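Local coordinates for aminoacyltransferase FemA (Staphylococcus aureus, PDB 1LRZ), which catalyses the addition of glycines 2 and 3 of the pentaglycine bridge in staphylococcal peptidoglycan, using glycyl-tRNA as donor, at residues 41-46 / 56-61; 1-6 / 91-96; 244-249 / 302-307. One frame throughout, in Å; residues are numbered along the deposited sequence.

Interaction 1 of 3, residues 41-46 / 56-61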
loop_
_atom_site.group_PDB
_atom_site.type_symbol
_atom_site.label_atom_id
_atom_site.label_comp_id
_atom_site.label_asym_id
_atom_site.label_seq_id
_atom_site.Cartn_x
_atom_site.Cartn_y
_atom_site.Cartn_z
ATOM N N HIS A 41 9.093 18.341 14.743
ATOM C CA HIS A 41 10.451 18.780 14.424
ATOM C C HIS A 41 10.968 18.180 13.122
ATOM O O HIS A 41 10.679 17.018 12.792
ATOM C CB HIS A 41 11.437 18.370 15.518
ATOM C CG HIS A 41 11.149 18.950 16.867
ATOM N ND1 HIS A 41 9.990 18.679 17.564
ATOM C CD2 HIS A 41 11.911 19.710 17.686
ATOM C CE1 HIS A 41 10.056 19.240 18.758
ATOM N NE2 HIS A 41 11.213 19.871 18.858
ATOM N N LEU A 42 11.737 18.980 12.389
ATOM C CA LEU A 42 12.365 18.525 11.158
ATOM C C LEU A 42 13.857 18.702 11.401
ATOM O O LEU A 42 14.359 19.832 11.452
ATOM C CB LEU A 42 11.921 19.362 9.956
ATOM C CG LEU A 42 10.440 19.296 9.560
ATOM C CD1 LEU A 42 10.218 20.181 8.335
ATOM C CD2 LEU A 42 10.038 17.859 9.267
ATOM N N VAL A 43 14.556 17.585 11.581
ATOM C CA VAL A 43 15.987 17.621 11.836
ATOM C C VAL A 43 16.736 16.878 10.734
ATOM O O VAL A 43 16.129 16.154 9.937
ATOM C CB VAL A 43 16.322 16.995 13.228
ATOM C CG1 VAL A 43 15.588 17.756 14.331
ATOM C CG2 VAL A 43 15.934 15.519 13.258
ATOM N N GLY A 44 18.049 17.079 10.672
ATOM C CA GLY A 44 18.842 16.409 9.668
ATOM C C GLY A 44 20.309 16.771 9.786
ATOM O O GLY A 44 20.736 17.387 10.765
ATOM N N ILE A 45 21.081 16.375 8.785
ATOM C CA ILE A 45 22.502 16.673 8.746
ATOM C C ILE A 45 22.793 17.293 7.394
ATOM O O ILE A 45 22.238 16.875 6.372
ATOM C CB ILE A 45 23.370 15.392 8.882
ATOM C CG1 ILE A 45 23.141 14.732 10.240
ATOM C CG2 ILE A 45 24.850 15.740 8.705
ATOM C CD1 ILE A 45 23.756 13.359 10.355
ATOM N N LYS A 46 23.642 18.310 7.395
ATOM C CA LYS A 46 24.050 18.961 6.164
ATOM C C LYS A 46 25.555 18.831 6.098
ATOM O O LYS A 46 26.221 18.809 7.135
ATOM C CB LYS A 46 23.675 20.432 6.171
ATOM C CG LYS A 46 22.204 20.712 5.922
ATOM C CD LYS A 46 21.996 22.203 5.802
ATOM C CE LYS A 46 20.596 22.537 5.388
ATOM N NZ LYS A 46 20.531 23.958 4.976
ATOM N N CYS A 56 14.921 13.658 9.292
ATOM C CA CYS A 56 13.931 12.933 10.055
ATOM C C CYS A 56 12.875 13.857 10.594
ATOM O O CYS A 56 13.170 14.933 11.139
ATOM C CB CYS A 56 14.559 12.171 11.219
ATOM S SG CYS A 56 13.454 10.896 11.908
ATOM N N LEU A 57 11.633 13.441 10.402
ATOM C CA LEU A 57 10.509 14.180 10.921
ATOM C C LEU A 57 10.278 13.529 12.285
ATOM O O LEU A 57 10.195 12.303 12.396
ATOM C CB LEU A 57 9.298 14.008 10.006
ATOM C CG LEU A 57 7.980 14.638 10.450
ATOM C CD1 LEU A 57 7.032 14.678 9.256
ATOM C CD2 LEU A 57 7.361 13.830 11.582
ATOM N N LEU A 58 10.216 14.348 13.324
ATOM C CA LEU A 58 10.005 13.857 14.682
ATOM C C LEU A 58 8.752 14.497 15.240
ATOM O O LEU A 58 8.451 15.651 14.923
ATOM C CB LEU A 58 11.171 14.263 15.590
ATOM C CG LEU A 58 12.623 13.933 15.218
ATOM C CD1 LEU A 58 13.560 14.727 16.139
ATOM C CD2 LEU A 58 12.865 12.444 15.348
ATOM N N THR A 59 8.011 13.746 16.047
ATOM C CA THR A 59 6.834 14.289 16.700
ATOM C C THR A 59 7.053 14.069 18.192
ATOM O O THR A 59 7.692 13.101 18.605
ATOM C CB THR A 59 5.516 13.602 16.261
ATOM O OG1 THR A 59 5.674 12.178 16.308
ATOM C CG2 THR A 59 5.112 14.065 14.855
ATOM N N ALA A 60 6.539 14.985 18.998
ATOM C CA ALA A 60 6.701 14.892 20.440
ATOM C C ALA A 60 5.361 15.084 21.118
ATOM O O ALA A 60 4.549 15.902 20.691
ATOM C CB ALA A 60 7.695 15.947 20.916
ATOM N N VAL A 61 5.142 14.308 22.172
ATOM C CA VAL A 61 3.916 14.359 22.956
ATOM C C VAL A 61 4.283 14.466 24.449
ATOM O O VAL A 61 5.205 13.797 24.920
ATOM C CB VAL A 61 3.072 13.078 22.704
ATOM C CG1 VAL A 61 2.107 12.843 23.838
ATOM C CG2 VAL A 61 2.306 13.217 21.379
#

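Interaction 2 of 3, residues 1-6 / 91-96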
loop_
_atom_site.group_PDB
_atom_site.type_symbol
_atom_site.label_atom_id
_atom_site.label_comp_id
_atom_site.label_asym_id
_atom_site.label_seq_id
_atom_site.Cartn_x
_atom_site.Cartn_y
_atom_site.Cartn_z
ATOM N N MET A 1 29.783 18.641 8.034
ATOM C CA MET A 1 28.711 17.783 8.619
ATOM C C MET A 1 28.207 18.323 9.957
ATOM O O MET A 1 28.888 18.211 10.978
ATOM C CB MET A 1 29.227 16.350 8.797
ATOM C CG MET A 1 28.280 15.432 9.541
ATOM S SD MET A 1 28.469 13.711 9.084
ATOM C CE MET A 1 29.541 13.090 10.363
ATOM N N LYS A 2 27.020 18.917 9.946
ATOM C CA LYS A 2 26.441 19.441 11.173
ATOM C C LYS A 2 24.992 18.991 11.313
ATOM O O LYS A 2 24.267 18.896 10.317
ATOM C CB LYS A 2 26.505 20.971 11.186
ATOM C CG LYS A 2 25.882 21.608 12.428
ATOM C CD LYS A 2 26.328 23.066 12.626
ATOM C CE LYS A 2 25.886 23.968 11.472
ATOM N NZ LYS A 2 26.402 25.375 11.605
ATOM N N PHE A 3 24.585 18.690 12.544
ATOM C CA PHE A 3 23.212 18.289 12.813
ATOM C C PHE A 3 22.485 19.616 12.911
ATOM O O PHE A 3 23.016 20.569 13.483
ATOM C CB PHE A 3 23.104 17.548 14.147
ATOM C CG PHE A 3 21.756 16.900 14.386
ATOM C CD1 PHE A 3 21.493 15.612 13.926
ATOM C CD2 PHE A 3 20.760 17.567 15.097
ATOM C CE1 PHE A 3 20.263 14.991 14.175
ATOM C CE2 PHE A 3 19.523 16.959 15.351
ATOM C CZ PHE A 3 19.274 15.670 14.893
ATOM N N THR A 4 21.290 19.699 12.347
ATOM C CA THR A 4 20.541 20.941 12.403
ATOM C C THR A 4 19.062 20.734 12.077
ATOM O O THR A 4 18.633 19.622 11.774
ATOM C CB THR A 4 21.137 21.970 11.412
ATOM O OG1 THR A 4 20.442 23.214 11.538
ATOM C CG2 THR A 4 21.008 21.474 9.976
ATOM N N ASN A 5 18.284 21.807 12.174
ATOM C CA ASN A 5 16.872 21.752 11.836
ATOM C C ASN A 5 16.820 22.021 10.336
ATOM O O ASN A 5 17.690 22.704 9.802
ATOM C CB ASN A 5 16.095 22.825 12.598
ATOM C CG ASN A 5 15.775 22.404 14.016
ATOM O OD1 ASN A 5 14.859 21.609 14.254
ATOM N ND2 ASN A 5 16.540 22.914 14.965
ATOM N N LEU A 6 15.813 21.484 9.660
ATOM C CA LEU A 6 15.678 21.669 8.222
ATOM C C LEU A 6 14.377 22.391 7.913
ATOM O O LEU A 6 13.409 22.297 8.674
ATOM C CB LEU A 6 15.656 20.307 7.509
ATOM C CG LEU A 6 16.794 19.295 7.694
ATOM C CD1 LEU A 6 16.452 18.036 6.911
ATOM C CD2 LEU A 6 18.132 19.887 7.204
ATOM N N ASN A 91 23.645 9.856 17.555
ATOM C CA ASN A 91 24.264 10.445 18.728
ATOM C C ASN A 91 23.776 11.896 18.820
ATOM O O ASN A 91 23.401 12.370 19.892
ATOM C CB ASN A 91 25.782 10.403 18.581
ATOM C CG ASN A 91 26.496 10.506 19.904
ATOM O OD1 ASN A 91 26.226 9.738 20.822
ATOM N ND2 ASN A 91 27.419 11.454 20.011
ATOM N N GLU A 92 23.752 12.596 17.691
ATOM C CA GLU A 92 23.304 13.979 17.699
ATOM C C GLU A 92 21.801 14.081 17.930
ATOM O O GLU A 92 21.325 15.077 18.476
ATOM C CB GLU A 92 23.684 14.669 16.389
ATOM C CG GLU A 92 25.190 14.803 16.156
ATOM C CD GLU A 92 25.839 15.817 17.081
ATOM O OE1 GLU A 92 25.268 16.917 17.250
ATOM O OE2 GLU A 92 26.925 15.523 17.629
ATOM N N LEU A 93 21.049 13.060 17.524
ATOM C CA LEU A 93 19.600 13.080 17.720
ATOM C C LEU A 93 19.319 12.992 19.225
ATOM O O LEU A 93 18.396 13.632 19.737
ATOM C CB LEU A 93 18.939 11.904 16.994
ATOM C CG LEU A 93 17.431 11.731 17.199
ATOM C CD1 LEU A 93 16.675 12.988 16.758
ATOM C CD2 LEU A 93 16.962 10.528 16.388
ATOM N N SER A 94 20.127 12.195 19.916
ATOM C CA SER A 94 20.002 12.029 21.355
ATOM C C SER A 94 20.244 13.379 22.030
ATOM O O SER A 94 19.462 13.799 22.881
ATOM C CB SER A 94 21.023 11.009 21.866
ATOM O OG SER A 94 20.741 9.715 21.360
ATOM N N LYS A 95 21.325 14.057 21.639
ATOM C CA LYS A 95 21.660 15.365 22.203
ATOM C C LYS A 95 20.544 16.355 21.905
ATOM O O LYS A 95 20.176 17.187 22.740
ATOM C CB LYS A 95 22.952 15.900 21.597
ATOM C CG LYS A 95 24.183 15.052 21.838
ATOM C CD LYS A 95 25.402 15.707 21.193
ATOM C CE LYS A 95 26.627 14.811 21.278
ATOM N NZ LYS A 95 27.800 15.428 20.590
ATOM N N TYR A 96 20.012 16.264 20.694
ATOM C CA TYR A 96 18.940 17.148 20.274
ATOM C C TYR A 96 17.696 16.971 21.146
ATOM O O TYR A 96 17.160 17.951 21.673
ATOM C CB TYR A 96 18.569 16.881 18.811
ATOM C CG TYR A 96 17.496 17.802 18.300
ATOM C CD1 TYR A 96 17.812 19.088 17.843
ATOM C CD2 TYR A 96 16.160 17.408 18.303
ATOM C CE1 TYR A 96 16.815 19.960 17.399
ATOM C CE2 TYR A 96 15.160 18.263 17.866
ATOM C CZ TYR A 96 15.495 19.537 17.416
ATOM O OH TYR A 96 14.507 20.387 16.982
#

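Interaction 3 of 3, residues 244-249 / 302-307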
loop_
_atom_site.group_PDB
_atom_site.type_symbol
_atom_site.label_atom_id
_atom_site.label_comp_id
_atom_site.label_asym_id
_atom_site.label_seq_id
_atom_site.Cartn_x
_atom_site.Cartn_y
_atom_site.Cartn_z
ATOM N N ASN A 244 -21.157 0.726 -13.589
ATOM C CA ASN A 244 -22.145 1.733 -13.965
ATOM C C ASN A 244 -23.086 0.877 -14.811
ATOM O O ASN A 244 -22.734 0.483 -15.922
ATOM C CB ASN A 244 -21.499 2.824 -14.828
ATOM C CG ASN A 244 -22.501 3.853 -15.316
ATOM O OD1 ASN A 244 -22.229 5.059 -15.293
ATOM N ND2 ASN A 244 -23.661 3.387 -15.764
ATOM N N PHE A 245 -24.268 0.570 -14.292
ATOM C CA PHE A 245 -25.154 -0.305 -15.039
ATOM C C PHE A 245 -25.636 0.176 -16.398
ATOM O O PHE A 245 -25.690 -0.621 -17.330
ATOM C CB PHE A 245 -26.304 -0.759 -14.143
ATOM C CG PHE A 245 -25.863 -1.724 -13.073
ATOM C CD1 PHE A 245 -25.873 -1.358 -11.733
ATOM C CD2 PHE A 245 -25.359 -2.979 -13.421
ATOM C CE1 PHE A 245 -25.380 -2.218 -10.750
ATOM C CE2 PHE A 245 -24.863 -3.846 -12.446
ATOM C CZ PHE A 245 -24.874 -3.459 -11.103
ATOM N N ASP A 246 -25.958 1.457 -16.546
ATOM C CA ASP A 246 -26.383 1.937 -17.858
ATOM C C ASP A 246 -25.300 1.671 -18.896
ATOM O O ASP A 246 -25.589 1.204 -19.993
ATOM C CB ASP A 246 -26.686 3.438 -17.842
ATOM C CG ASP A 246 -28.022 3.749 -17.215
ATOM O OD1 ASP A 246 -28.933 2.899 -17.311
ATOM O OD2 ASP A 246 -28.165 4.850 -16.637
ATOM N N GLU A 247 -24.051 1.966 -18.552
ATOM C CA GLU A 247 -22.960 1.755 -19.494
ATOM C C GLU A 247 -22.694 0.265 -19.695
ATOM O O GLU A 247 -22.406 -0.183 -20.806
ATOM C CB GLU A 247 -21.696 2.465 -18.997
ATOM C CG GLU A 247 -21.917 3.960 -18.719
ATOM C CD GLU A 247 -20.634 4.698 -18.379
ATOM O OE1 GLU A 247 -19.856 4.196 -17.538
ATOM O OE2 GLU A 247 -20.408 5.789 -18.948
ATOM N N TYR A 248 -22.801 -0.501 -18.616
ATOM C CA TYR A 248 -22.579 -1.945 -18.669
ATOM C C TYR A 248 -23.620 -2.599 -19.587
ATOM O O TYR A 248 -23.281 -3.333 -20.522
ATOM C CB TYR A 248 -22.685 -2.510 -17.251
ATOM C CG TYR A 248 -22.559 -4.010 -17.130
ATOM C CD1 TYR A 248 -21.448 -4.687 -17.630
ATOM C CD2 TYR A 248 -23.515 -4.742 -16.434
ATOM C CE1 TYR A 248 -21.296 -6.062 -17.426
ATOM C CE2 TYR A 248 -23.375 -6.099 -16.224
ATOM C CZ TYR A 248 -22.266 -6.757 -16.716
ATOM O OH TYR A 248 -22.128 -8.105 -16.468
ATOM N N ILE A 249 -24.888 -2.312 -19.317
ATOM C CA ILE A 249 -25.977 -2.860 -20.109
ATOM C C ILE A 249 -25.868 -2.410 -21.565
ATOM O O ILE A 249 -26.170 -3.181 -22.474
ATOM C CB ILE A 249 -27.345 -2.446 -19.516
ATOM C CG1 ILE A 249 -27.469 -3.006 -18.094
ATOM C CG2 ILE A 249 -28.479 -2.964 -20.395
ATOM C CD1 ILE A 249 -28.663 -2.468 -17.298
ATOM N N ARG A 302 -31.466 -6.290 -12.820
ATOM C CA ARG A 302 -31.908 -6.595 -11.471
ATOM C C ARG A 302 -31.046 -5.869 -10.426
ATOM O O ARG A 302 -31.576 -5.289 -9.469
ATOM C CB ARG A 302 -31.867 -8.104 -11.227
ATOM C CG ARG A 302 -32.327 -8.512 -9.825
ATOM C CD ARG A 302 -32.224 -10.012 -9.629
ATOM N NE ARG A 302 -30.856 -10.469 -9.852
ATOM C CZ ARG A 302 -29.833 -10.188 -9.051
ATOM N NH1 ARG A 302 -28.621 -10.646 -9.345
ATOM N NH2 ARG A 302 -30.020 -9.469 -7.951
ATOM N N LEU A 303 -29.723 -5.902 -10.603
ATOM C CA LEU A 303 -28.833 -5.233 -9.655
ATOM C C LEU A 303 -29.035 -3.722 -9.690
ATOM O O LEU A 303 -29.026 -3.061 -8.648
ATOM C CB LEU A 303 -27.365 -5.568 -9.953
ATOM C CG LEU A 303 -26.906 -6.998 -9.655
ATOM C CD1 LEU A 303 -25.493 -7.184 -10.186
ATOM C CD2 LEU A 303 -26.954 -7.274 -8.148
ATOM N N GLN A 304 -29.230 -3.183 -10.889
ATOM C CA GLN A 304 -29.431 -1.749 -11.061
ATOM C C GLN A 304 -30.674 -1.296 -10.296
ATOM O O GLN A 304 -30.651 -0.270 -9.616
ATOM C CB GLN A 304 -29.584 -1.406 -12.545
ATOM C CG GLN A 304 -29.724 0.085 -12.831
ATOM C CD GLN A 304 -29.967 0.391 -14.303
ATOM O OE1 GLN A 304 -29.437 1.368 -14.842
ATOM N NE2 GLN A 304 -30.779 -0.434 -14.957
ATOM N N GLU A 305 -31.757 -2.061 -10.394
ATOM C CA GLU A 305 -32.978 -1.689 -9.689
ATOM C C GLU A 305 -32.820 -1.793 -8.181
ATOM O O GLU A 305 -33.355 -0.977 -7.440
ATOM C CB GLU A 305 -34.157 -2.552 -10.139
ATOM C CG GLU A 305 -34.546 -2.334 -11.591
ATOM C CD GLU A 305 -35.978 -2.745 -11.887
ATOM O OE1 GLU A 305 -36.357 -3.884 -11.525
ATOM O OE2 GLU A 305 -36.721 -1.930 -12.485
ATOM N N GLU A 306 -32.088 -2.794 -7.716
ATOM C CA GLU A 306 -31.903 -2.945 -6.285
ATOM C C GLU A 306 -30.889 -1.977 -5.673
ATOM O O GLU A 306 -31.131 -1.417 -4.603
ATOM C CB GLU A 306 -31.488 -4.375 -5.952
ATOM C CG GLU A 306 -30.879 -4.517 -4.564
ATOM C CD GLU A 306 -30.745 -5.958 -4.122
ATOM O OE1 GLU A 306 -30.250 -6.788 -4.917
ATOM O OE2 GLU A 306 -31.129 -6.261 -2.971
ATOM N N HIS A 307 -29.771 -1.764 -6.360
ATOM C CA HIS A 307 -28.709 -0.913 -5.824
ATOM C C HIS A 307 -28.558 0.472 -6.434
ATOM O O HIS A 307 -27.883 1.319 -5.864
ATOM C CB HIS A 307 -27.367 -1.646 -5.948
ATOM C CG HIS A 307 -27.397 -3.053 -5.437
ATOM N ND1 HIS A 307 -27.247 -3.365 -4.103
ATOM C CD2 HIS A 307 -27.595 -4.228 -6.079
ATOM C CE1 HIS A 307 -27.353 -4.673 -3.945
ATOM N NE2 HIS A 307 -27.565 -5.220 -5.129
#

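Interaction 1 of 3, residues 41-46 / 56-61
His41 and Leu58 face each other as a hydrogen-bonded antiparallel pair in the beta hairpin formed by strands 39-46 and 52-63. Two nearly straight backbone bonds join them: His41 N gives to Leu58 O at 2.8 Å, and Leu58 N returns the bond to His41 O. Leu42 and Leu57 come next as a non-hydrogen-bonded pair, and Val43 and Cys56 close the sequence with two more bonds. The last of these, from Cys56 N to Val43 O, is bent, with 146° at the hydrogen.

The tight packing lies on the face of the sheet that carries His41, Val43, Cys56 and Leu58. Here Val43 reaches diagonally to Leu58, of the next pair on the same face: its CG2 lies 3.8 Å from Leu58 CD1, and the two side chains meet at about a right angle. The same CG2 stands between the backbone N and the carbonyl carbon of its own residue, which turns it to the partner strand, 3.5 Å from Cys56 O. Tyr96 packs on Val43 and Leu93 on Leu58, both from helix 83-98, and the His41 ring meets Phe70 and His100 edge-to-face.

On the other face the contact across the strands is thinner. Leu42 brings one methyl, CD2, to 4.0 Å from Leu57 CB, and Tyr30 of helix 27-35 touches both leucines. The strand segments run at 142°, a twisted antiparallel pair. Past Val43 the hairpin goes on through Ile45, bonded to Ile53 and Ala54, and the more open side is at the partly exposed Lys46, in a salt bridge with Glu10.

All six touching residues are buried. Four main-chain bonds fix the pairing of the strands, and mostly apolar contact, between the sheet and a helix on each face, fixes the packing.

Interaction 2 of 3, residues 1-6 / 91-96
Strand 2-5 forms one edge of a mixed beta-sheet, and its Phe3 packs against helix 83-98, which covers that face in an alpha/beta layer. The short strand and helix segments run at 45° to each other, their axes 9.3 Å apart. Phe3 bridges this distance: its CG is anti to the backbone N (chi1 -170°), and the ring lies against the helix surface between Glu92, Leu93 and Tyr96. Phe3 CD1 comes to 3.4 Å from Glu92 CB, while Glu92 O sits over the centre of one ring face, 4.0 Å above the plane. That carbonyl is already used within the helix, as acceptor for Tyr96 N. Further round, Phe3 CZ approaches Leu93 CA at 3.8 Å.

The carboxylate of Glu92 is held by Lys95: Lys95 NZ lies 3.1 Å from Glu92 OE2 in a salt bridge within the helix, approaching from above the carboxylate plane. Val43 of the neighbouring strand touches Phe3, Asn5 and Tyr96. The Phe3 and Tyr96 rings meet obliquely, planes 51° apart, and Phe3 CE2 lies 3.6 Å from Tyr96 CB.

Interaction 3 of 3, residues 244-249 / 302-307
Gln304 meets Phe245 where two antiparallel helices come together, their short segments 174° apart in direction and 10.6 Å between axes. The glutamine can be followed outward from its backbone. Gln304 CB rests 3.7 Å from Phe245 CB. CG, placed anti to the backbone N (chi1 -177°), continues past the same Phe245 CB, and with the rest of the chain extended, CD also stays close to it. At the tip the amide parts in two directions. Gln304 NE2 lies 3.8 Å from Ile249 CD1, an apolar neighbour. Gln304 OE1 is 2.9 Å from Asp246 OD1, a meeting of two acceptors that is no hydrogen bond; the carboxylate and amide planes stand 75° apart. Asn309 offers OE1 a weak hydrogen bond.

The Phe245 ring lies against the backbone of the opposite helix. Gln304 N stands 3.9 Å above one ring face, offset toward the rim, and Phe245 CD1 is 3.6 Å from Gln304 CA. The far end of the ring turns to Leu303, where Phe245 CZ touches Leu303 CB at 3.5 Å, with Leu303 CD1 a little farther off. Phe336 and Phe339 also pack on Leu303, so the buried part of the contact is apolar and aromatic, while Asp246 lies at its exposed margin.

Asn244 takes the N-cap position as strand 236-244 gives way to helix 245-272. Helix 277-307 returns alongside and ends just before strand 310-320, which neighbours strand 236-244 in the sheet. The contact thus joins the two arms of a helical hairpin at its base, where they leave and re-enter the beta-sheet.

Interactions 1 and 2 belong to one seven-stranded sheet, with centres 9 Å apart. Strand 2-5 pairs with strand 39-46, which pairs with 52-63, and helix 83-98 packs over all three. Along the chain, interaction 1 is nested within the loop closed by interaction 2, so the hairpin comes between the edge strand and the helix that packs on it. Interaction 3 comes later and lies on the opposite side of the chain's centre, about 51 Å from interaction 1 and 60 Å from interaction 2, centre to centre. It stands where a long helical hairpin springs from the separate nine-stranded sheet. The first two thus build one edge of one sheet, and the third joins the base of the helical arm at the other.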